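Local coordinates for protein catechol 1,2-dioxygenase (Burkholderia ambifaria, PDB 5VXT) that probably catalyses the iron(III)-dependent intradiol ring cleavage of catechol by dioxygen, and also carries bound phospholipid in its helical region, at residues Asp67-Trp70 with Ala71-Tyr75; Trp264-Ala268 with Tyr269-Glu273. One frame throughout, in Å; residues are numbered along the deposited sequence.

Interaction 1 (Asp67-Trp70 with Ala71-Tyr75); sequences DEVW and AGVNY. With PTY (phosphatidylethanolamine), chain I.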
ATOM      1  N   ASP B  67       1.980  15.061   8.486  1.00 19.24           N
ATOM      2  CA  ASP B  67       3.236  14.821   7.780  1.00 18.34           C
ATOM      3  C   ASP B  67       3.604  13.344   7.819  1.00 16.48           C
ATOM      4  O   ASP B  67       4.003  12.768   6.802  1.00 20.31           O
ATOM      5  CB  ASP B  67       4.372  15.661   8.375  1.00 21.60           C
ATOM      6  CG  ASP B  67       4.287  17.126   7.993  1.00 25.53           C
ATOM      7  OD1 ASP B  67       3.204  17.546   7.514  1.00 23.95           O
ATOM      8  OD2 ASP B  67       5.300  17.856   8.174  1.00 21.73           O
ATOM      9  N   GLU B  68       3.456  12.712   8.984  1.00 19.07           N
ATOM     10  CA  GLU B  68       3.785  11.291   9.085  1.00 21.36           C
ATOM     11  C   GLU B  68       2.814  10.440   8.276  1.00 19.07           C
ATOM     12  O   GLU B  68       3.222   9.468   7.628  1.00 20.81           O
ATOM     13  CB  GLU B  68       3.787  10.856  10.548  1.00 18.14           C
ATOM     14  CG  GLU B  68       4.965  11.410  11.319  1.00 17.77           C
ATOM     15  CD  GLU B  68       4.899  11.139  12.816  1.00 24.45           C
ATOM     16  OE1 GLU B  68       3.775  11.110  13.355  1.00 25.98           O
ATOM     17  OE2 GLU B  68       5.971  10.980  13.461  1.00 22.82           O
ATOM     18  N   VAL B  69       1.531  10.802   8.286  1.00 16.07           N
ATOM     19  CA  VAL B  69       0.553  10.020   7.532  1.00 20.23           C
ATOM     20  C   VAL B  69       0.839  10.107   6.040  1.00 22.64           C
ATOM     21  O   VAL B  69       0.825   9.094   5.334  1.00 18.89           O
ATOM     22  CB  VAL B  69      -0.883  10.467   7.870  1.00 18.09           C
ATOM     23  CG1 VAL B  69      -1.886   9.834   6.898  1.00 18.55           C
ATOM     24  CG2 VAL B  69      -1.228  10.045   9.299  1.00 21.39           C
ATOM     25  N   TRP B  70       1.103  11.313   5.532  1.00 19.81           N
ATOM     26  CA  TRP B  70       1.374  11.451   4.103  1.00 18.72           C
ATOM     27  C   TRP B  70       2.688  10.788   3.707  1.00 19.90           C
ATOM     28  O   TRP B  70       2.814  10.298   2.577  1.00 22.72           O
ATOM     29  CB  TRP B  70       1.370  12.927   3.689  1.00 15.43           C
ATOM     30  CG  TRP B  70      -0.025  13.511   3.817  1.00 14.89           C
ATOM     31  CD1 TRP B  70      -0.412  14.556   4.611  1.00 18.22           C
ATOM     32  CD2 TRP B  70      -1.212  13.058   3.152  1.00 18.34           C
ATOM     33  NE1 TRP B  70      -1.754  14.779   4.484  1.00 14.76           N
ATOM     34  CE2 TRP B  70      -2.269  13.885   3.578  1.00 16.25           C
ATOM     35  CE3 TRP B  70      -1.477  12.060   2.205  1.00 14.49           C
ATOM     36  CZ2 TRP B  70      -3.568  13.720   3.122  1.00 17.16           C
ATOM     37  CZ3 TRP B  70      -2.752  11.902   1.758  1.00 14.47           C
ATOM     38  CH2 TRP B  70      -3.790  12.715   2.211  1.00 18.90           C
ATOM     39  N   ALA B  71       3.678  10.776   4.599  1.00 18.12           N
ATOM     40  CA  ALA B  71       4.881  10.002   4.317  1.00 21.18           C
ATOM     41  C   ALA B  71       4.529   8.531   4.157  1.00 18.97           C
ATOM     42  O   ALA B  71       5.062   7.845   3.271  1.00 24.10           O
ATOM     43  CB  ALA B  71       5.917  10.192   5.419  1.00 22.16           C
ATOM     44  N   GLY B  72       3.616   8.032   4.992  1.00 19.11           N
ATOM     45  CA  GLY B  72       3.200   6.642   4.864  1.00 17.91           C
ATOM     46  C   GLY B  72       2.392   6.394   3.606  1.00 24.69           C
ATOM     47  O   GLY B  72       2.573   5.379   2.925  1.00 22.24           O
ATOM     48  N   VAL B  73       1.487   7.319   3.278  1.00 19.11           N
ATOM     49  CA  VAL B  73       0.699   7.203   2.054  1.00 22.29           C
ATOM     50  C   VAL B  73       1.594   7.232   0.824  1.00 22.47           C
ATOM     51  O   VAL B  73       1.448   6.412  -0.091  1.00 20.76           O
ATOM     52  CB  VAL B  73      -0.364   8.316   2.008  1.00 15.39           C
ATOM     53  CG1 VAL B  73      -0.988   8.401   0.624  1.00 16.37           C
ATOM     54  CG2 VAL B  73      -1.418   8.026   3.052  1.00 15.91           C
ATOM     55  N   ASN B  74       2.551   8.159   0.786  1.00 19.64           N
ATOM     56  CA  ASN B  74       3.436   8.202  -0.372  1.00 17.35           C
ATOM     57  C   ASN B  74       4.413   7.035  -0.391  1.00 23.06           C
ATOM     58  O   ASN B  74       4.859   6.632  -1.471  1.00 27.88           O
ATOM     59  CB  ASN B  74       4.153   9.553  -0.410  1.00 28.73           C
ATOM     60  CG  ASN B  74       3.239  10.661  -0.917  1.00 30.95           C
ATOM     61  OD1 ASN B  74       2.949  11.636  -0.209  1.00 33.02           O
ATOM     62  ND2 ASN B  74       2.753  10.495  -2.147  1.00 25.52           N
ATOM     63  N   TYR B  75       4.724   6.464   0.772  1.00 19.12           N
ATOM     64  CA  TYR B  75       5.489   5.228   0.797  1.00 20.43           C
ATOM     65  C   TYR B  75       4.738   4.111   0.082  1.00 22.72           C
ATOM     66  O   TYR B  75       5.348   3.312  -0.639  1.00 22.15           O
ATOM     67  CB  TYR B  75       5.810   4.829   2.236  1.00 18.69           C
ATOM     68  CG  TYR B  75       6.477   3.458   2.316  1.00 20.76           C
ATOM     69  CD1 TYR B  75       7.844   3.310   2.098  1.00 22.95           C
ATOM     70  CD2 TYR B  75       5.723   2.319   2.575  1.00 21.42           C
ATOM     71  CE1 TYR B  75       8.449   2.050   2.157  1.00 26.86           C
ATOM     72  CE2 TYR B  75       6.317   1.062   2.633  1.00 18.54           C
ATOM     73  CZ  TYR B  75       7.671   0.936   2.423  1.00 25.27           C
ATOM     74  OH  TYR B  75       8.251  -0.317   2.485  1.00 22.43           O
TER
HETATM   75  C1  PTY I 401       9.033   9.087   7.285  1.00 48.14           C
HETATM   76  C2  PTY I 401      12.178   8.411   1.608  1.00 99.17           C
HETATM   77  C3  PTY I 401      12.065   9.706   2.406  1.00102.98           C
HETATM   78  O4  PTY I 401       8.638   8.389   8.459  1.00 46.91           O
HETATM   79  C5  PTY I 401      10.253   8.777   5.134  1.00 81.74           C
HETATM   80  C6  PTY I 401       9.616   8.064   6.316  1.00 65.25           C
HETATM   81  O7  PTY I 401       8.577   7.198   5.855  1.00 64.24           O
HETATM   82  C8  PTY I 401       9.069   5.890   5.441  1.00 63.28           C
HETATM   83  O10 PTY I 401      10.265   5.701   5.245  1.00 62.89           O
HETATM   84  C11 PTY I 401       8.078   4.770   5.248  1.00 55.07           C
HETATM   85  C12 PTY I 401       7.388   4.480   6.574  1.00 46.29           C
HETATM   86  C13 PTY I 401       5.952   4.066   6.313  1.00 36.35           C
HETATM   87  C14 PTY I 401       5.555   2.805   7.063  1.00 38.98           C
HETATM   88  C15 PTY I 401       4.215   2.335   6.521  1.00 45.29           C
HETATM   89  C16 PTY I 401       4.051   0.828   6.651  1.00 46.64           C
HETATM   90  C17 PTY I 401       3.473   0.438   8.006  1.00 44.82           C
HETATM   91  C18 PTY I 401       3.374  -1.077   8.080  1.00 47.42           C
HETATM   92  C19 PTY I 401       2.608  -1.530   9.311  1.00 49.30           C
HETATM   93  C20 PTY I 401       2.011  -2.907   9.069  1.00 52.37           C
HETATM   94  C21 PTY I 401       1.046  -2.874   7.892  1.00 55.47           C
HETATM   95  C22 PTY I 401      -0.202  -2.069   8.242  1.00 63.38           C
HETATM   96  C23 PTY I 401      -1.123  -1.925   7.032  1.00 64.08           C
HETATM   97  C24 PTY I 401      -2.594  -1.866   7.430  1.00 59.39           C
HETATM   98  C25 PTY I 401      -2.926  -0.615   8.233  1.00 57.00           C
HETATM   99  C26 PTY I 401      -4.336  -0.722   8.801  1.00 54.19           C
HETATM  100  C27 PTY I 401      -4.497  -2.011   9.602  1.00 48.55           C
HETATM  101  C28 PTY I 401      -4.816  -1.726  11.063  1.00 44.14           C
HETATM  102  C29 PTY I 401      -3.711  -0.927  11.718  1.00 48.18           C
HETATM  103  C30 PTY I 401       7.709   8.967   9.407  1.00 53.45           C
HETATM  104  C31 PTY I 401       7.230   8.152  10.584  1.00 51.40           C
HETATM  105  O30 PTY I 401       7.323  10.111   9.231  1.00 62.80           O
HETATM  106  C32 PTY I 401       6.564   6.888  10.064  1.00 52.36           C
HETATM  107  C33 PTY I 401       5.579   7.260   8.966  1.00 50.13           C
HETATM  108  C34 PTY I 401       4.161   6.876   9.355  1.00 52.40           C
HETATM  109  C35 PTY I 401       3.887   5.430   8.974  1.00 55.26           C
HETATM  110  C36 PTY I 401       2.422   5.091   9.201  1.00 54.04           C
HETATM  111  C37 PTY I 401       1.536   6.110   8.500  1.00 50.30           C
HETATM  112  C38 PTY I 401       0.087   5.648   8.506  1.00 44.29           C
HETATM  113  C39 PTY I 401      -0.636   6.153   7.266  1.00 41.83           C
HETATM  114  C40 PTY I 401      -0.345   5.273   6.058  1.00 40.38           C
HETATM  115  C41 PTY I 401      -1.386   4.169   5.943  1.00 48.67           C
HETATM  116  C42 PTY I 401      -0.870   2.890   6.588  1.00 56.77           C
HETATM  117  C43 PTY I 401       0.464   2.486   5.973  1.00 64.08           C
HETATM  118  C44 PTY I 401       0.498   1.008   5.643  1.00 67.72           C
HETATM  119  P1  PTY I 401      10.250  11.055   3.805  1.00110.02           P
HETATM  120  O11 PTY I 401      10.688  10.014   2.649  1.00107.63           O
HETATM  121  O12 PTY I 401       9.035  11.811   3.321  1.00114.13           O
HETATM  122  O13 PTY I 401      11.484  11.821   4.228  1.00111.56           O
HETATM  123  O14 PTY I 401       9.763  10.109   5.017  1.00 96.97           O
HETATM  124  N1  PTY I 401      11.813   8.649   0.225  1.00 96.79           N

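Interaction 2 (Trp264-Ala268 with Tyr269-Glu273); sequences WDDFA and YATRE. With EDO (1,2-ethanediol), chain M.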
ATOM      1  N   TRP B 264      19.588 -18.308  11.376  1.00 35.09           N
ATOM      2  CA  TRP B 264      18.771 -17.840  12.486  1.00 34.38           C
ATOM      3  C   TRP B 264      18.670 -16.317  12.529  1.00 33.56           C
ATOM      4  O   TRP B 264      18.461 -15.742  13.602  1.00 37.58           O
ATOM      5  CB  TRP B 264      19.288 -18.410  13.806  1.00 43.82           C
ATOM      6  CG  TRP B 264      19.124 -19.917  13.867  1.00 44.53           C
ATOM      7  CD1 TRP B 264      20.119 -20.851  13.979  1.00 49.37           C
ATOM      8  CD2 TRP B 264      17.894 -20.650  13.781  1.00 43.84           C
ATOM      9  NE1 TRP B 264      19.578 -22.116  13.982  1.00 38.84           N
ATOM     10  CE2 TRP B 264      18.216 -22.021  13.864  1.00 43.12           C
ATOM     11  CE3 TRP B 264      16.551 -20.282  13.651  1.00 43.64           C
ATOM     12  CZ2 TRP B 264      17.241 -23.023  13.825  1.00 44.54           C
ATOM     13  CZ3 TRP B 264      15.585 -21.278  13.609  1.00 41.70           C
ATOM     14  CH2 TRP B 264      15.935 -22.630  13.692  1.00 46.53           C
ATOM     15  N   ASP B 265      18.786 -15.661  11.375  1.00 28.82           N
ATOM     16  CA  ASP B 265      18.545 -14.217  11.272  1.00 30.03           C
ATOM     17  C   ASP B 265      17.980 -13.898   9.885  1.00 34.06           C
ATOM     18  O   ASP B 265      18.463 -13.015   9.173  1.00 32.93           O
ATOM     19  CB  ASP B 265      19.826 -13.432  11.559  1.00 31.31           C
ATOM     20  CG  ASP B 265      19.559 -11.954  11.855  1.00 39.65           C
ATOM     21  OD1 ASP B 265      20.527 -11.178  11.930  1.00 41.98           O
ATOM     22  OD2 ASP B 265      18.382 -11.567  12.023  1.00 37.30           O
ATOM     23  N   ASP B 266      16.946 -14.641   9.490  1.00 27.44           N
ATOM     24  CA  ASP B 266      16.270 -14.470   8.214  1.00 26.69           C
ATOM     25  C   ASP B 266      15.356 -13.255   8.304  1.00 26.14           C
ATOM     26  O   ASP B 266      14.575 -13.139   9.253  1.00 28.73           O
ATOM     27  CB  ASP B 266      15.458 -15.737   7.921  1.00 26.32           C
ATOM     28  CG  ASP B 266      14.679 -15.691   6.616  1.00 26.23           C
ATOM     29  OD1 ASP B 266      13.922 -16.660   6.392  1.00 29.84           O
ATOM     30  OD2 ASP B 266      14.811 -14.759   5.805  1.00 30.86           O
ATOM     31  N   PHE B 267      15.457 -12.343   7.334  1.00 27.39           N
ATOM     32  CA  PHE B 267      14.603 -11.154   7.401  1.00 28.43           C
ATOM     33  C   PHE B 267      13.138 -11.478   7.147  1.00 32.21           C
ATOM     34  O   PHE B 267      12.283 -10.628   7.425  1.00 27.30           O
ATOM     35  CB  PHE B 267      15.078 -10.070   6.419  1.00 27.18           C
ATOM     36  CG  PHE B 267      14.336 -10.046   5.095  1.00 27.04           C
ATOM     37  CD1 PHE B 267      13.356  -9.086   4.847  1.00 31.06           C
ATOM     38  CD2 PHE B 267      14.644 -10.952   4.094  1.00 29.19           C
ATOM     39  CE1 PHE B 267      12.683  -9.051   3.628  1.00 31.49           C
ATOM     40  CE2 PHE B 267      13.981 -10.919   2.874  1.00 28.26           C
ATOM     41  CZ  PHE B 267      12.994  -9.968   2.646  1.00 34.54           C
ATOM     42  N   ALA B 268      12.836 -12.678   6.651  1.00 25.21           N
ATOM     43  CA  ALA B 268      11.463 -13.099   6.396  1.00 25.61           C
ATOM     44  C   ALA B 268      10.996 -14.176   7.367  1.00 24.96           C
ATOM     45  O   ALA B 268       9.894 -14.738   7.186  1.00 23.98           O
ATOM     46  CB  ALA B 268      11.328 -13.579   4.951  1.00 24.52           C
ATOM     47  N   TYR B 269      11.814 -14.489   8.376  1.00 24.75           N
ATOM     48  CA  TYR B 269      11.411 -15.288   9.534  1.00 24.56           C
ATOM     49  C   TYR B 269      10.928 -16.688   9.141  1.00 30.01           C
ATOM     50  O   TYR B 269      10.022 -17.238   9.767  1.00 26.41           O
ATOM     51  CB  TYR B 269      10.343 -14.550  10.345  1.00 26.04           C
ATOM     52  CG  TYR B 269      10.782 -13.150  10.743  1.00 26.12           C
ATOM     53  CD1 TYR B 269      10.306 -12.017  10.088  1.00 25.89           C
ATOM     54  CD2 TYR B 269      11.705 -12.978  11.760  1.00 26.94           C
ATOM     55  CE1 TYR B 269      10.741 -10.726  10.471  1.00 26.85           C
ATOM     56  CE2 TYR B 269      12.130 -11.730  12.135  1.00 25.90           C
ATOM     57  CZ  TYR B 269      11.662 -10.608  11.491  1.00 24.97           C
ATOM     58  OH  TYR B 269      12.136  -9.375  11.917  1.00 25.11           O
ATOM     59  N   ALA B 270      11.559 -17.288   8.125  1.00 24.81           N
ATOM     60  CA  ALA B 270      11.054 -18.517   7.515  1.00 24.88           C
ATOM     61  C   ALA B 270      11.808 -19.775   7.923  1.00 31.14           C
ATOM     62  O   ALA B 270      11.385 -20.875   7.541  1.00 25.65           O
ATOM     63  CB  ALA B 270      11.092 -18.408   5.985  1.00 31.10           C
ATOM     64  N   THR B 271      12.900 -19.649   8.673  1.00 27.37           N
ATOM     65  CA  THR B 271      13.698 -20.819   9.032  1.00 28.01           C
ATOM     66  C   THR B 271      12.965 -21.681  10.053  1.00 31.95           C
ATOM     67  O   THR B 271      12.338 -21.178  10.990  1.00 26.04           O
ATOM     68  CB  THR B 271      15.050 -20.372   9.591  1.00 26.86           C
ATOM     69  OG1 THR B 271      15.746 -19.633   8.583  1.00 31.64           O
ATOM     70  CG2 THR B 271      15.909 -21.570  10.011  1.00 29.55           C
ATOM     71  N   ARG B 272      13.035 -22.997   9.863  1.00 27.38           N
ATOM     72  CA  ARG B 272      12.476 -23.934  10.819  1.00 28.45           C
ATOM     73  C   ARG B 272      13.495 -25.033  11.098  1.00 27.62           C
ATOM     74  O   ARG B 272      14.278 -25.401  10.227  1.00 27.97           O
ATOM     75  CB  ARG B 272      11.168 -24.515  10.318  1.00 26.62           C
ATOM     76  CG  ARG B 272      10.145 -23.441  10.000  1.00 25.98           C
ATOM     77  CD  ARG B 272       8.787 -24.052   9.729  1.00 27.09           C
ATOM     78  NE  ARG B 272       8.117 -24.355  10.983  1.00 29.12           N
ATOM     79  CZ  ARG B 272       6.805 -24.486  11.111  1.00 34.08           C
ATOM     80  NH1 ARG B 272       6.013 -24.359  10.049  1.00 28.47           N
ATOM     81  NH2 ARG B 272       6.292 -24.742  12.308  1.00 28.93           N
ATOM     82  N   GLU B 273      13.476 -25.512  12.345  1.00 27.95           N
ATOM     83  CA  GLU B 273      14.482 -26.447  12.842  1.00 31.64           C
ATOM     84  C   GLU B 273      14.510 -27.717  12.005  1.00 36.42           C
ATOM     85  O   GLU B 273      15.577 -28.287  11.752  1.00 29.79           O
ATOM     86  CB  GLU B 273      14.168 -26.759  14.303  1.00 37.09           C
ATOM     87  CG  GLU B 273      15.147 -27.633  15.037  1.00 52.35           C
ATOM     88  CD  GLU B 273      14.656 -27.966  16.433  1.00 57.82           C
ATOM     89  OE1 GLU B 273      14.002 -27.097  17.057  1.00 54.71           O
ATOM     90  OE2 GLU B 273      14.902 -29.100  16.899  1.00 65.94           O
TER
HETATM   91  C1  EDO M 405      14.968 -16.840  12.313  1.00 36.59           C
HETATM   92  O1  EDO M 405      15.320 -16.899  10.930  1.00 35.74           O
HETATM   93  C2  EDO M 405      13.457 -16.980  12.407  1.00 43.35           C
HETATM   94  O2  EDO M 405      13.046 -17.935  11.422  1.00 44.68           O

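Interaction 1 (Asp67-Trp70 with Ala71-Tyr75)
The indole of W70 lies alongside V73, one helical turn further on, with CE3 of its six-membered ring 3.9 Å from V73 CB; the two side chains point the same way, and the valine meets the ring obliquely. Both sit on the α-helix 66-81 of the N-terminal helical region, in which successive i+4 to i bonds join 67-70 to 71-75. V73 N to V69 O is the shortest of these together with N74 N to W70 O, at 2.8 Å, and it alone lies in the carbonyl plane, with an N-H...O angle of 160°. In the other three the donor is tilted from that plane.

Both V73 methyls border the indole along with CB, CG1 standing anti to the backbone N (chi1 168°), while CG2 in addition touches V69 O at 3.4 Å. On the second subunit, R318 makes a cation-pi contact with W70 and L98 packs on the same side chain, so this flank of the helix belongs to the dimer interface. E68 likewise looks across it, its OE2 salt-bridged to R43 of the second subunit and its OE1 taking the backbone N-H of T65.

A different flank carries phosphatidylethanolamine. One acyl chain runs past E68, V69 and the backbone of G72, where there is no side chain and lipid C40 lies 3.8 Å from G72 C. The Y75 ring meets the other acyl chain obliquely, CD1 lying 3.5 Å from lipid C11, while its OH is hydrogen-bonded to A221 O.

Interaction 2 (Trp264-Ala268 with Tyr269-Glu273)
D266 opens the turn and grips it with both carboxylate oxygens: OD1 accepts from A270 N at 3.0 Å and OD2 from A268 N at 3.0 Å, the latter closing an Asx turn. Its CG stands anti to the backbone N (chi1 179°), which carries the carboxylate over the type I β-turn D266-Y269. Both N-H groups approach from above the carboxylate plane, and OD1 also forms a salt bridge with R235 of the catechol pocket.

The turn's own bond, Y269 N to D266 O, is long at 3.2 Å, and its donor sits above the carbonyl plane. Y269 CG is anti to the carbonyl carbon (chi1 -54°), which lays one ring face over D266 O. Further out, T271 CG2 rests on a face of the W264 six-membered ring in a CH-pi contact, 3.9 Å from the centroid and 20° off the normal. Between the two limbs, ethanediol, probably from the crystallisation liquor, accepts from D266 N.

The loop lies between strands 251-256 and 280-282; F267 and A268 pack against L87 and A90 of helix 85-91, respectively, and R272 NH1 forms a salt bridge with D103 on helix 94-109 and a hydrogen bond to R117 O.

Interaction 1 and interaction 2 belong to different parts of the subunit, the N-terminal helical region and the dioxygenase domain, and their centres are 30 Å apart. They do not touch, the nearest atoms being about 10 Å from each other. Each lies beside a different ligand. On the helix, E68, V69, A71, G72, V73 and Y75 line phosphatidylethanolamine sites, with V73 contributing to both lipid pockets. Loop 264-273 borders the active site instead: the A268 side chain comes within about 4 Å of bound catechol, and that of F267 is about 8 Å from the iron, which is bound by Y178, H238 and H240.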